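Local coordinates for glutathione transferase (Leptospira interrogans serovar Lai, PDB 3UBK), which binds glutathione and probably acts as a glutathione transferase, at residues 17-22 / 199-204; 102-107 / 163-168; 124-129 / 174-179; 157-162 / 190-195. All blocks are in the same frame, centred on the assembly; numbering follows the deposited sequence.

All four contacts involve the helical C-terminal domain. Interaction 1 also brings in helix 13-25 of the N-terminal, thioredoxin-like domain. Interactions 2 and 4 share helix 153-169 and lie about 14 Å apart, centre to centre. Interaction 4 lies about 9 Å from interaction 1 between centres, with F159 packed against both L20 and E202. Interaction 3 is the outlying one, about 26 Å from interaction 1 between centres, but it touches interaction 2 through D166 and H177. Glutathione is absent from this chain. Of its binding residues K50, I51 and S64, S64 is hydrogen-bonded to K17 of interaction 1 and lies about 9 Å from D104 of interaction 2, side chain to side chain.

Interaction 1. Residues 17-22 / 199-204; sequences KVKLGI and ALVEKD
V201 is the first residue of 199-204 to meet 17-22. Its CG2 methyl packs on the branch of L20, with CG2 to L20 CD2 at 3.8 Å. The two side chains cross at about a right angle. The same methyl lies beside the aliphatic stem of K19, 4.1 Å from K19 CG. CG2 of V201 stands anti to its carbonyl carbon, and this turns it into the angle between K19 and L20. The V201 carbonyl oxygen has its own link to 17-22. A water donates to V201 O at 2.9 Å and accepts from K19 NZ at 2.8 Å. One helical turn on, D204 also faces helix 13-25. K19 runs out extended, with chi1 -154°, and the K19 and D204 side chains cross at about a right angle. K19 NZ and D204 OD2 form a salt bridge of 2.7 Å, though the exact place of OD2 is uncertain. K19 NZ is also hydrogen-bonded to Q31. The helices run 142° apart, with the axes of the short segments 10.0 Å from each other. This is a domain interface of the glutathione transferase fold. An apolar patch lies beside a charge pair whose lysine is buried. The carboxylate, Q31 and the water together would offset the cost of burying the ammonium group, and probably favour its protonated form.

Interaction 2. Residues 102-107 / 163-168; sequences YLDIPA and SVLDEE
D104 and L165 mark the closest pass of the two backbones, with their CA atoms 7.0 Å apart. The helices run in broadly the same direction, at 43°, and the axes of the short segments approach to 10.6 Å. Helix 86-111 is irregular here. It has a wider pi-type turn at 102-104, and it kinks at P106, whose ring nitrogen has no hydrogen to give to the turn before.

L165 carries the contact from its side and points at helix 86-111. Its two methyls part to different neighbours. CD2 goes to the flank of L103, 4.0 Å from L103 CB. CD1 goes to the carboxylate of D104; the two side chains cross at about a right angle. L165 CD1 and D104 OD1 are only 3.0 Å apart. That is short for a methyl and an oxygen, so the exact placing of this pair is doubtful. The branch carbon L165 CG faces the methyl of A107, with CG to A107 CB at 4.3 Å. D104 CG stands anti to the backbone N, chi1 -170°, and this swings the carboxylate toward L165.

Both helices belong to the C-terminal bundle of the glutathione transferase fold. On another side of the bundle, Y102 reaches E63 of the second subunit. The polar partner of D104 OD1 is the hydroxyl of Y111, with R108 as a long, weak ion pair to OD2. The buried carboxylate thus has polar support beside an apolar leucine, and the contact between the two segments rests on van der Waals packing.

Interaction 3. Residues 124-129 / 174-179; sequences EVHSTL and PNNHPL
H126 reaches from helix 119-139 to the loop at N176. CB already points toward the loop, and CG stands anti to the backbone N, chi1 -173°, which carries the ring outward from the helix. CG lies 4.1 Å from N176 ND2, and ND1 has the same amide nitrogen as its neighbour. CD2 lies 3.4 Å from N176 O and also passes P178, with H126 CD2 to P178 CG at 4.0 Å, an oblique approach to the ring. CE1 faces the N176 amide, about equally far from its OD1 and ND2. The tip, NE2, donates a hydrogen bond of 2.6 Å to N176 O. It is nearly straight at 164°, and the oxygen lies in the ring plane. The donor in turn lies in the plane of the carbonyl.

The N176 side chain folds back over one face of the same ring. Its amide plane is 19° from the ring plane, and ND2 sits above the ring toward its rim. It lies over that face and is not hydrogen-bonded to NE2. The loop 174-179 links helix 153-169 to helix 185-193 in the all-helical C-terminal domain of the glutathione transferase fold. The contact ties it to a neighbouring helix, far from the glutathione residues. Y173 also meets the H126 ring.

One turn further along the helix, L129 presses on the proline ring, with L129 CB to P178 CG at 3.8 Å. L129 CD1 lies close to the same P178 CG. Behind the proline, L179 N gives a hydrogen bond to H177 ND1 at 3.3 Å, near the plane of the H177 ring.

Interaction 4. Residues 157-162 / 190-195; sequences SGFAHL and VFMKTK. With SO4 (sulfate ion), chain C.
Apolar packing joins F159 to M192 and K193. F159 CE1 lies 3.4 Å from M192 CB, which comes at the ring obliquely. The methionine bends at chi2 and chi3 (-76° and -78°) and runs back along the phenylalanine, which brings M192 CE to 3.9 Å from F159 CB. K193 adds its CG at the ring edge, 4.0 Å from F159 CZ and near the ring plane. F189, P198 and E202 also border this ring.

Hydrogen bonds hold the turn at 191-195. T194 OG1 donates to F191 O at 2.7 Å, in the carbonyl plane, and T194 N donates to the same oxygen at 2.8 Å. K195 N closes the turn on M192 O.

The charged contact is with a sulfate ion, probably from the crystallisation liquor. K195 NZ donates to its O3 at 3.1 Å, and the backbone N of A196 also donates to the sulfate. K195 NZ also forms a salt bridge with E24 and a hydrogen bond with the hydroxyl of Y145.

K195 holds the N-cap position of helix 196-213, and an anion bound at the N-terminus of a helix by a backbone N-H and a lysine is a familiar sulfate site.

Interaction 1. Residues 17-22 / 199-204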
loop_
_atom_site.group_PDB
_atom_site.type_symbol
_atom_site.label_atom_id
_atom_site.label_comp_id
_atom_site.label_asym_id
_atom_site.label_seq_id
_atom_site.Cartn_x
_atom_site.Cartn_y
_atom_site.Cartn_z
ATOM N N LYS A 17 -5.727 -12.182 4.312
ATOM C CA LYS A 17 -4.564 -12.021 3.446
ATOM C C LYS A 17 -3.286 -12.569 4.121
ATOM O O LYS A 17 -2.524 -13.331 3.525
ATOM C CB LYS A 17 -4.399 -10.536 3.090
ATOM C CG LYS A 17 -3.081 -10.146 2.410
ATOM C CD LYS A 17 -3.012 -8.606 2.384
ATOM C CE LYS A 17 -1.734 -8.049 1.814
ATOM N NZ LYS A 17 -1.685 -6.569 2.128
ATOM N N VAL A 18 -3.051 -12.171 5.364
ATOM C CA VAL A 18 -1.862 -12.620 6.105
ATOM C C VAL A 18 -1.930 -14.127 6.411
ATOM O O VAL A 18 -0.949 -14.875 6.261
ATOM C CB VAL A 18 -1.677 -11.821 7.420
ATOM C CG1 VAL A 18 -0.605 -12.467 8.302
ATOM C CG2 VAL A 18 -1.321 -10.338 7.125
ATOM N N LYS A 19 -3.108 -14.574 6.817
ATOM C CA LYS A 19 -3.336 -15.972 7.171
ATOM C C LYS A 19 -3.047 -16.918 5.997
ATOM O O LYS A 19 -2.474 -18.003 6.176
ATOM C CB LYS A 19 -4.794 -16.098 7.633
ATOM C CG LYS A 19 -5.103 -17.216 8.567
ATOM C CD LYS A 19 -6.460 -16.966 9.235
ATOM C CE LYS A 19 -7.099 -18.280 9.618
ATOM N NZ LYS A 19 -8.407 -18.093 10.318
ATOM N N LEU A 20 -3.451 -16.521 4.789
ATOM C CA LEU A 20 -3.160 -17.306 3.600
ATOM C C LEU A 20 -1.653 -17.552 3.412
ATOM O O LEU A 20 -1.218 -18.665 3.041
ATOM C CB LEU A 20 -3.730 -16.612 2.350
ATOM C CG LEU A 20 -5.245 -16.653 2.156
ATOM C CD1 LEU A 20 -5.737 -15.551 1.170
ATOM C CD2 LEU A 20 -5.678 -18.048 1.694
ATOM N N GLY A 21 -0.858 -16.511 3.647
ATOM C CA GLY A 21 0.597 -16.609 3.506
ATOM C C GLY A 21 1.204 -17.505 4.571
ATOM O O GLY A 21 2.044 -18.341 4.267
ATOM N N ILE A 22 0.773 -17.332 5.818
ATOM C CA ILE A 22 1.244 -18.173 6.928
ATOM C C ILE A 22 0.923 -19.652 6.674
ATOM O O ILE A 22 1.785 -20.525 6.830
ATOM C CB ILE A 22 0.620 -17.720 8.270
ATOM C CG1 ILE A 22 1.230 -16.387 8.735
ATOM C CG2 ILE A 22 0.808 -18.787 9.374
ATOM C CD1 ILE A 22 0.446 -15.687 9.899
ATOM N N ALA A 199 -8.922 -23.125 1.678
ATOM C CA ALA A 199 -10.154 -23.740 2.207
ATOM C C ALA A 199 -10.315 -23.453 3.693
ATOM O O ALA A 199 -11.411 -23.116 4.148
ATOM C CB ALA A 199 -10.198 -25.255 1.940
ATOM N N LEU A 200 -9.226 -23.574 4.454
ATOM C CA LEU A 200 -9.280 -23.325 5.899
ATOM C C LEU A 200 -9.621 -21.857 6.210
ATOM O O LEU A 200 -10.427 -21.552 7.105
ATOM C CB LEU A 200 -7.945 -23.707 6.558
ATOM C CG LEU A 200 -7.876 -23.552 8.079
ATOM C CD1 LEU A 200 -8.885 -24.485 8.743
ATOM C CD2 LEU A 200 -6.470 -23.829 8.602
ATOM N N VAL A 201 -9.017 -20.941 5.461
ATOM C CA VAL A 201 -9.336 -19.521 5.624
ATOM C C VAL A 201 -10.839 -19.260 5.398
ATOM O O VAL A 201 -11.488 -18.573 6.199
ATOM C CB VAL A 201 -8.470 -18.646 4.692
ATOM C CG1 VAL A 201 -9.049 -17.244 4.574
ATOM C CG2 VAL A 201 -7.021 -18.611 5.219
ATOM N N GLU A 202 -11.381 -19.811 4.319
ATOM C CA GLU A 202 -12.822 -19.719 4.038
ATOM C C GLU A 202 -13.651 -20.350 5.155
ATOM O O GLU A 202 -14.682 -19.808 5.567
ATOM C CB GLU A 202 -13.155 -20.415 2.721
ATOM C CG GLU A 202 -12.739 -19.623 1.505
ATOM C CD GLU A 202 -13.484 -18.306 1.411
ATOM O OE1 GLU A 202 -14.627 -18.295 0.898
ATOM O OE2 GLU A 202 -12.928 -17.280 1.853
ATOM N N LYS A 203 -13.193 -21.500 5.644
ATOM C CA LYS A 203 -13.889 -22.187 6.719
ATOM C C LYS A 203 -13.920 -21.381 8.024
ATOM O O LYS A 203 -14.980 -21.235 8.644
ATOM C CB LYS A 203 -13.277 -23.568 6.946
ATOM C CG LYS A 203 -13.748 -24.253 8.224
ATOM C CD LYS A 203 -15.256 -24.418 8.243
ATOM C CE LYS A 203 -15.780 -25.001 6.949
ATOM N NZ LYS A 203 -17.244 -25.277 7.039
ATOM N N ASP A 204 -12.765 -20.866 8.458
ATOM C CA ASP A 204 -12.722 -20.054 9.678
ATOM C C ASP A 204 -13.613 -18.807 9.547
ATOM O O ASP A 204 -14.238 -18.368 10.519
ATOM C CB ASP A 204 -11.294 -19.638 10.018
ATOM C CG ASP A 204 -10.497 -20.759 10.684
ATOM O OD1 ASP A 204 -11.104 -21.737 11.170
ATOM O OD2 ASP A 204 -9.254 -20.658 10.725
HETATM O O HOH W 1 -9.987 -17.139 8.182
#

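Interaction 2. Residues 102-107 / 163-168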
loop_
_atom_site.group_PDB
_atom_site.type_symbol
_atom_site.label_atom_id
_atom_site.label_comp_id
_atom_site.label_asym_id
_atom_site.label_seq_id
_atom_site.Cartn_x
_atom_site.Cartn_y
_atom_site.Cartn_z
ATOM N N TYR A 102 -7.255 -0.076 -5.513
ATOM C CA TYR A 102 -8.175 0.348 -6.529
ATOM C C TYR A 102 -9.425 -0.509 -6.627
ATOM O O TYR A 102 -10.331 -0.176 -7.339
ATOM C CB TYR A 102 -7.470 0.399 -7.872
ATOM C CG TYR A 102 -6.161 1.116 -7.835
ATOM C CD1 TYR A 102 -6.047 2.346 -7.271
ATOM C CD2 TYR A 102 -5.046 0.560 -8.374
ATOM C CE1 TYR A 102 -4.866 2.988 -7.243
ATOM C CE2 TYR A 102 -3.875 1.188 -8.353
ATOM C CZ TYR A 102 -3.777 2.393 -7.777
ATOM O OH TYR A 102 -2.578 3.012 -7.757
ATOM N N LEU A 103 -9.464 -1.621 -5.922
ATOM C CA LEU A 103 -10.666 -2.452 -5.900
ATOM C C LEU A 103 -11.333 -2.489 -4.535
ATOM O O LEU A 103 -12.536 -2.244 -4.426
ATOM C CB LEU A 103 -10.384 -3.867 -6.396
ATOM C CG LEU A 103 -10.048 -4.012 -7.879
ATOM C CD1 LEU A 103 -9.849 -5.471 -8.213
ATOM C CD2 LEU A 103 -11.143 -3.400 -8.762
ATOM N N ASP A 104 -10.562 -2.780 -3.490
ATOM C CA ASP A 104 -11.151 -2.955 -2.163
ATOM C C ASP A 104 -11.469 -1.662 -1.427
ATOM O O ASP A 104 -12.489 -1.571 -0.737
ATOM C CB ASP A 104 -10.274 -3.824 -1.261
ATOM C CG ASP A 104 -10.984 -4.212 0.014
ATOM O OD1 ASP A 104 -12.015 -4.912 -0.083
ATOM O OD2 ASP A 104 -10.529 -3.807 1.100
ATOM N N ILE A 105 -10.586 -0.677 -1.529
ATOM C CA ILE A 105 -10.822 0.577 -0.830
ATOM C C ILE A 105 -12.109 1.230 -1.340
ATOM O O ILE A 105 -12.960 1.646 -0.551
ATOM C CB ILE A 105 -9.623 1.529 -0.939
ATOM C CG1 ILE A 105 -8.482 1.024 -0.047
ATOM C CG2 ILE A 105 -10.020 2.944 -0.512
ATOM C CD1 ILE A 105 -7.309 1.981 0.037
ATOM N N PRO A 106 -12.253 1.321 -2.668
ATOM C CA PRO A 106 -13.495 1.807 -3.261
ATOM C C PRO A 106 -14.700 0.986 -2.800
ATOM O O PRO A 106 -15.676 1.550 -2.299
ATOM C CB PRO A 106 -13.262 1.618 -4.766
ATOM C CG PRO A 106 -11.779 1.738 -4.931
ATOM C CD PRO A 106 -11.173 1.168 -3.663
ATOM N N ALA A 107 -14.622 -0.334 -2.962
ATOM C CA ALA A 107 -15.700 -1.238 -2.553
ATOM C C ALA A 107 -16.127 -1.075 -1.094
ATOM O O ALA A 107 -17.288 -1.311 -0.757
ATOM C CB ALA A 107 -15.323 -2.692 -2.840
ATOM N N SER A 163 -12.533 -12.572 -3.002
ATOM C CA SER A 163 -13.593 -13.451 -2.562
ATOM C C SER A 163 -14.627 -12.614 -1.814
ATOM O O SER A 163 -15.826 -12.802 -1.989
ATOM C CB SER A 163 -13.041 -14.563 -1.675
ATOM O OG SER A 163 -12.492 -14.030 -0.495
ATOM N N VAL A 164 -14.148 -11.679 -0.999
ATOM C CA VAL A 164 -15.019 -10.795 -0.228
ATOM C C VAL A 164 -15.743 -9.806 -1.143
ATOM O O VAL A 164 -16.937 -9.533 -0.961
ATOM C CB VAL A 164 -14.230 -10.005 0.834
ATOM C CG1 VAL A 164 -15.001 -8.757 1.250
ATOM C CG2 VAL A 164 -13.918 -10.885 2.041
ATOM N N LEU A 165 -15.018 -9.283 -2.128
ATOM C CA LEU A 165 -15.582 -8.346 -3.087
ATOM C C LEU A 165 -16.685 -9.013 -3.887
ATOM O O LEU A 165 -17.731 -8.419 -4.131
ATOM C CB LEU A 165 -14.501 -7.810 -4.024
ATOM C CG LEU A 165 -13.695 -6.623 -3.495
ATOM C CD1 LEU A 165 -13.488 -6.713 -1.988
ATOM C CD2 LEU A 165 -12.360 -6.514 -4.218
ATOM N N ASP A 166 -16.439 -10.254 -4.288
ATOM C CA ASP A 166 -17.408 -11.023 -5.049
ATOM C C ASP A 166 -18.739 -11.162 -4.302
ATOM O O ASP A 166 -19.780 -10.706 -4.782
ATOM C CB ASP A 166 -16.837 -12.400 -5.383
ATOM C CG ASP A 166 -17.870 -13.327 -5.973
ATOM O OD1 ASP A 166 -19.072 -13.002 -5.882
ATOM O OD2 ASP A 166 -17.485 -14.381 -6.526
ATOM N N GLU A 167 -18.705 -11.784 -3.128
ATOM C CA GLU A 167 -19.928 -12.034 -2.372
ATOM C C GLU A 167 -20.625 -10.742 -1.947
ATOM O O GLU A 167 -21.810 -10.542 -2.224
ATOM C CB GLU A 167 -19.632 -12.890 -1.139
ATOM C CG GLU A 167 -20.874 -13.262 -0.347
ATOM C CD GLU A 167 -20.559 -13.685 1.076
ATOM O OE1 GLU A 167 -19.403 -14.080 1.340
ATOM O OE2 GLU A 167 -21.469 -13.618 1.931
ATOM N N GLU A 168 -19.877 -9.871 -1.276
ATOM C CA GLU A 168 -20.419 -8.649 -0.685
ATOM C C GLU A 168 -21.039 -7.670 -1.686
ATOM O O GLU A 168 -21.732 -6.734 -1.285
ATOM C CB GLU A 168 -19.337 -7.929 0.117
ATOM C CG GLU A 168 -18.868 -8.673 1.355
ATOM C CD GLU A 168 -19.699 -8.350 2.581
ATOM O OE1 GLU A 168 -19.372 -8.862 3.673
ATOM O OE2 GLU A 168 -20.675 -7.579 2.456
#

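Interaction 3. Residues 124-129 / 174-179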
loop_
_atom_site.group_PDB
_atom_site.type_symbol
_atom_site.label_atom_id
_atom_site.label_comp_id
_atom_site.label_asym_id
_atom_site.label_seq_id
_atom_site.Cartn_x
_atom_site.Cartn_y
_atom_site.Cartn_z
ATOM N N GLU A 124 -20.963 5.596 -8.891
ATOM C CA GLU A 124 -19.582 6.056 -8.874
ATOM C C GLU A 124 -18.697 4.844 -8.622
ATOM O O GLU A 124 -17.832 4.508 -9.432
ATOM C CB GLU A 124 -19.355 7.084 -7.766
ATOM C CG GLU A 124 -20.227 8.322 -7.844
ATOM C CD GLU A 124 -20.036 9.240 -6.645
ATOM O OE1 GLU A 124 -19.017 9.089 -5.933
ATOM O OE2 GLU A 124 -20.904 10.110 -6.415
ATOM N N VAL A 125 -18.935 4.189 -7.490
ATOM C CA VAL A 125 -18.189 2.997 -7.122
ATOM C C VAL A 125 -18.216 1.960 -8.236
ATOM O O VAL A 125 -17.213 1.295 -8.485
ATOM C CB VAL A 125 -18.714 2.367 -5.815
ATOM C CG1 VAL A 125 -18.052 1.021 -5.579
ATOM C CG2 VAL A 125 -18.465 3.298 -4.633
ATOM N N HIS A 126 -19.345 1.831 -8.927
ATOM C CA HIS A 126 -19.436 0.814 -9.974
ATOM C C HIS A 126 -18.477 1.064 -11.131
ATOM O O HIS A 126 -17.840 0.133 -11.635
ATOM C CB HIS A 126 -20.865 0.628 -10.507
ATOM C CG HIS A 126 -20.993 -0.529 -11.451
ATOM N ND1 HIS A 126 -20.748 -0.418 -12.803
ATOM C CD2 HIS A 126 -21.285 -1.833 -11.230
ATOM C CE1 HIS A 126 -20.904 -1.597 -13.378
ATOM N NE2 HIS A 126 -21.228 -2.474 -12.445
ATOM N N SER A 127 -18.382 2.313 -11.576
ATOM C CA SER A 127 -17.504 2.618 -12.700
ATOM C C SER A 127 -16.044 2.529 -12.267
ATOM O O SER A 127 -15.185 2.104 -13.036
ATOM C CB SER A 127 -17.807 4.005 -13.276
ATOM O OG SER A 127 -17.680 5.004 -12.280
ATOM N N THR A 128 -15.770 2.943 -11.036
ATOM C CA THR A 128 -14.421 2.844 -10.482
ATOM C C THR A 128 -13.945 1.389 -10.458
ATOM O O THR A 128 -12.819 1.093 -10.854
ATOM C CB THR A 128 -14.352 3.445 -9.070
ATOM O OG1 THR A 128 -14.630 4.846 -9.141
ATOM C CG2 THR A 128 -12.967 3.257 -8.465
ATOM N N LEU A 129 -14.818 0.484 -10.012
ATOM C CA LEU A 129 -14.491 -0.939 -9.928
ATOM C C LEU A 129 -14.264 -1.542 -11.303
ATOM O O LEU A 129 -13.334 -2.322 -11.500
ATOM C CB LEU A 129 -15.593 -1.712 -9.197
ATOM C CG LEU A 129 -15.822 -1.336 -7.733
ATOM C CD1 LEU A 129 -16.878 -2.237 -7.122
ATOM C CD2 LEU A 129 -14.526 -1.423 -6.940
ATOM N N PRO A 174 -26.461 -6.995 -9.269
ATOM C CA PRO A 174 -27.000 -8.320 -9.609
ATOM C C PRO A 174 -26.665 -8.866 -10.996
ATOM O O PRO A 174 -26.328 -10.046 -11.085
ATOM C CB PRO A 174 -28.513 -8.115 -9.485
ATOM C CG PRO A 174 -28.659 -7.023 -8.485
ATOM C CD PRO A 174 -27.491 -6.104 -8.706
ATOM N N ASN A 175 -26.735 -8.058 -12.050
ATOM C CA ASN A 175 -26.350 -8.567 -13.355
ATOM C C ASN A 175 -25.198 -7.733 -13.756
ATOM O O ASN A 175 -24.638 -7.872 -14.823
ATOM C CB ASN A 175 -27.475 -8.394 -14.354
ATOM C CG ASN A 175 -28.767 -8.957 -13.858
ATOM O OD1 ASN A 175 -28.986 -10.152 -13.917
ATOM N ND2 ASN A 175 -29.638 -8.098 -13.373
ATOM N N ASN A 176 -24.873 -6.843 -12.838
ATOM C CA ASN A 176 -23.903 -5.811 -13.037
ATOM C C ASN A 176 -22.519 -5.980 -12.397
ATOM O O ASN A 176 -21.737 -5.049 -12.394
ATOM C CB ASN A 176 -24.527 -4.542 -12.513
ATOM C CG ASN A 176 -24.242 -3.412 -13.375
ATOM O OD1 ASN A 176 -23.789 -3.602 -14.479
ATOM N ND2 ASN A 176 -24.494 -2.213 -12.902
ATOM N N HIS A 177 -22.229 -7.145 -11.835
ATOM C CA HIS A 177 -21.033 -7.305 -11.021
ATOM C C HIS A 177 -19.751 -7.111 -11.765
ATOM O O HIS A 177 -19.418 -7.842 -12.657
ATOM C CB HIS A 177 -21.025 -8.701 -10.424
ATOM C CG HIS A 177 -20.474 -8.761 -9.041
ATOM N ND1 HIS A 177 -19.137 -8.619 -8.771
ATOM C CD2 HIS A 177 -21.078 -8.955 -7.851
ATOM C CE1 HIS A 177 -18.941 -8.711 -7.474
ATOM N NE2 HIS A 177 -20.103 -8.914 -6.892
ATOM N N PRO A 178 -18.993 -6.151 -11.296
ATOM C CA PRO A 178 -17.673 -5.834 -11.839
ATOM C C PRO A 178 -16.803 -7.084 -11.965
ATOM O O PRO A 178 -16.160 -7.296 -12.992
ATOM C CB PRO A 178 -17.086 -4.886 -10.787
ATOM C CG PRO A 178 -18.282 -4.250 -10.148
ATOM C CD PRO A 178 -19.333 -5.322 -10.127
ATOM N N LEU A 179 -16.790 -7.910 -10.924
ATOM C CA LEU A 179 -15.939 -9.094 -10.922
ATOM C C LEU A 179 -16.220 -10.047 -12.072
ATOM O O LEU A 179 -15.335 -10.784 -12.505
ATOM C CB LEU A 179 -16.025 -9.828 -9.587
ATOM C CG LEU A 179 -14.787 -9.596 -8.733
ATOM C CD1 LEU A 179 -14.870 -10.398 -7.450
ATOM C CD2 LEU A 179 -13.557 -9.983 -9.538
#

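Interaction 4. Residues 157-162 / 190-195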
loop_
_atom_site.group_PDB
_atom_site.type_symbol
_atom_site.label_atom_id
_atom_site.label_comp_id
_atom_site.label_asym_id
_atom_site.label_seq_id
_atom_site.Cartn_x
_atom_site.Cartn_y
_atom_site.Cartn_z
ATOM N N SER A 157 -3.428 -11.503 -1.382
ATOM C CA SER A 157 -4.290 -10.352 -1.609
ATOM C C SER A 157 -5.475 -10.727 -2.498
ATOM O O SER A 157 -6.618 -10.391 -2.211
ATOM C CB SER A 157 -3.489 -9.209 -2.233
ATOM O OG SER A 157 -2.577 -8.678 -1.293
ATOM N N GLY A 158 -5.193 -11.446 -3.580
ATOM C CA GLY A 158 -6.252 -11.832 -4.508
ATOM C C GLY A 158 -7.363 -12.654 -3.863
ATOM O O GLY A 158 -8.546 -12.288 -3.930
ATOM N N PHE A 159 -6.995 -13.765 -3.228
ATOM C CA PHE A 159 -8.008 -14.654 -2.676
ATOM C C PHE A 159 -8.725 -14.014 -1.496
ATOM O O PHE A 159 -9.942 -14.133 -1.355
ATOM C CB PHE A 159 -7.407 -16.008 -2.266
ATOM C CG PHE A 159 -8.446 -17.042 -1.913
ATOM C CD1 PHE A 159 -9.059 -17.794 -2.903
ATOM C CD2 PHE A 159 -8.805 -17.259 -0.593
ATOM C CE1 PHE A 159 -10.018 -18.742 -2.588
ATOM C CE2 PHE A 159 -9.768 -18.205 -0.265
ATOM C CZ PHE A 159 -10.375 -18.945 -1.258
ATOM N N ALA A 160 -7.966 -13.337 -0.640
ATOM C CA ALA A 160 -8.538 -12.670 0.515
ATOM C C ALA A 160 -9.528 -11.553 0.126
ATOM O O ALA A 160 -10.634 -11.492 0.654
ATOM C CB ALA A 160 -7.430 -12.115 1.389
ATOM N N HIS A 161 -9.136 -10.679 -0.798
ATOM C CA HIS A 161 -9.948 -9.498 -1.122
ATOM C C HIS A 161 -11.040 -9.770 -2.160
ATOM O O HIS A 161 -12.172 -9.318 -2.021
ATOM C CB HIS A 161 -9.062 -8.351 -1.622
ATOM C CG HIS A 161 -8.127 -7.812 -0.587
ATOM N ND1 HIS A 161 -8.551 -7.396 0.657
ATOM C CD2 HIS A 161 -6.789 -7.595 -0.619
ATOM C CE1 HIS A 161 -7.514 -6.965 1.353
ATOM N NE2 HIS A 161 -6.433 -7.066 0.597
ATOM N N LEU A 162 -10.701 -10.514 -3.199
ATOM C CA LEU A 162 -11.636 -10.722 -4.291
ATOM C C LEU A 162 -12.787 -11.637 -3.903
ATOM O O LEU A 162 -13.887 -11.509 -4.425
ATOM C CB LEU A 162 -10.915 -11.272 -5.519
ATOM C CG LEU A 162 -9.891 -10.319 -6.138
ATOM C CD1 LEU A 162 -9.242 -10.976 -7.342
ATOM C CD2 LEU A 162 -10.500 -8.959 -6.518
ATOM N N VAL A 190 -12.337 -21.354 -7.625
ATOM C CA VAL A 190 -12.579 -22.799 -7.487
ATOM C C VAL A 190 -11.272 -23.565 -7.283
ATOM O O VAL A 190 -11.167 -24.413 -6.398
ATOM C CB VAL A 190 -13.310 -23.379 -8.735
ATOM C CG1 VAL A 190 -13.511 -24.897 -8.588
ATOM C CG2 VAL A 190 -14.654 -22.684 -8.954
ATOM N N PHE A 191 -10.274 -23.272 -8.107
ATOM C CA PHE A 191 -8.968 -23.914 -7.946
ATOM C C PHE A 191 -8.421 -23.681 -6.538
ATOM O O PHE A 191 -8.067 -24.632 -5.831
ATOM C CB PHE A 191 -7.979 -23.457 -9.034
ATOM C CG PHE A 191 -6.557 -23.856 -8.756
ATOM C CD1 PHE A 191 -6.141 -25.162 -8.939
ATOM C CD2 PHE A 191 -5.651 -22.926 -8.265
ATOM C CE1 PHE A 191 -4.824 -25.536 -8.658
ATOM C CE2 PHE A 191 -4.346 -23.289 -7.978
ATOM C CZ PHE A 191 -3.935 -24.591 -8.173
ATOM N N MET A 192 -8.395 -22.428 -6.097
ATOM C CA MET A 192 -7.855 -22.126 -4.771
ATOM C C MET A 192 -8.556 -22.888 -3.653
ATOM O O MET A 192 -7.913 -23.328 -2.689
ATOM C CB MET A 192 -7.855 -20.620 -4.509
ATOM C CG MET A 192 -6.833 -19.866 -5.380
ATOM S SD MET A 192 -5.125 -20.080 -4.804
ATOM C CE MET A 192 -5.162 -18.914 -3.434
ATOM N N LYS A 193 -9.870 -23.059 -3.768
ATOM C CA LYS A 193 -10.604 -23.795 -2.736
ATOM C C LYS A 193 -10.284 -25.291 -2.722
ATOM O O LYS A 193 -10.637 -25.983 -1.775
ATOM C CB LYS A 193 -12.120 -23.558 -2.835
ATOM C CG LYS A 193 -12.537 -22.147 -2.418
ATOM C CD LYS A 193 -14.045 -21.934 -2.551
ATOM C CE LYS A 193 -14.803 -22.845 -1.597
ATOM N NZ LYS A 193 -14.161 -22.877 -0.244
ATOM N N THR A 194 -9.608 -25.796 -3.750
ATOM C CA THR A 194 -9.141 -27.195 -3.688
ATOM C C THR A 194 -7.924 -27.336 -2.770
ATOM O O THR A 194 -7.486 -28.450 -2.466
ATOM C CB THR A 194 -8.837 -27.807 -5.078
ATOM O OG1 THR A 194 -7.624 -27.252 -5.613
ATOM C CG2 THR A 194 -9.996 -27.579 -6.039
ATOM N N LYS A 195 -7.394 -26.198 -2.320
ATOM C CA LYS A 195 -6.196 -26.172 -1.498
ATOM C C LYS A 195 -6.537 -26.064 -0.027
ATOM O O LYS A 195 -7.464 -25.341 0.354
ATOM C CB LYS A 195 -5.300 -24.993 -1.904
ATOM C CG LYS A 195 -4.703 -25.127 -3.320
ATOM C CD LYS A 195 -4.129 -23.783 -3.809
ATOM C CE LYS A 195 -3.043 -23.274 -2.860
ATOM N NZ LYS A 195 -1.849 -24.168 -2.944
HETATM S S SO4 C . -2.463 -28.048 -1.193
HETATM O O1 SO4 C . -3.492 -28.407 -0.226
HETATM O O2 SO4 C . -1.256 -28.814 -0.889
HETATM O O3 SO4 C . -2.122 -26.624 -1.144
HETATM O O4 SO4 C . -2.934 -28.373 -2.538
#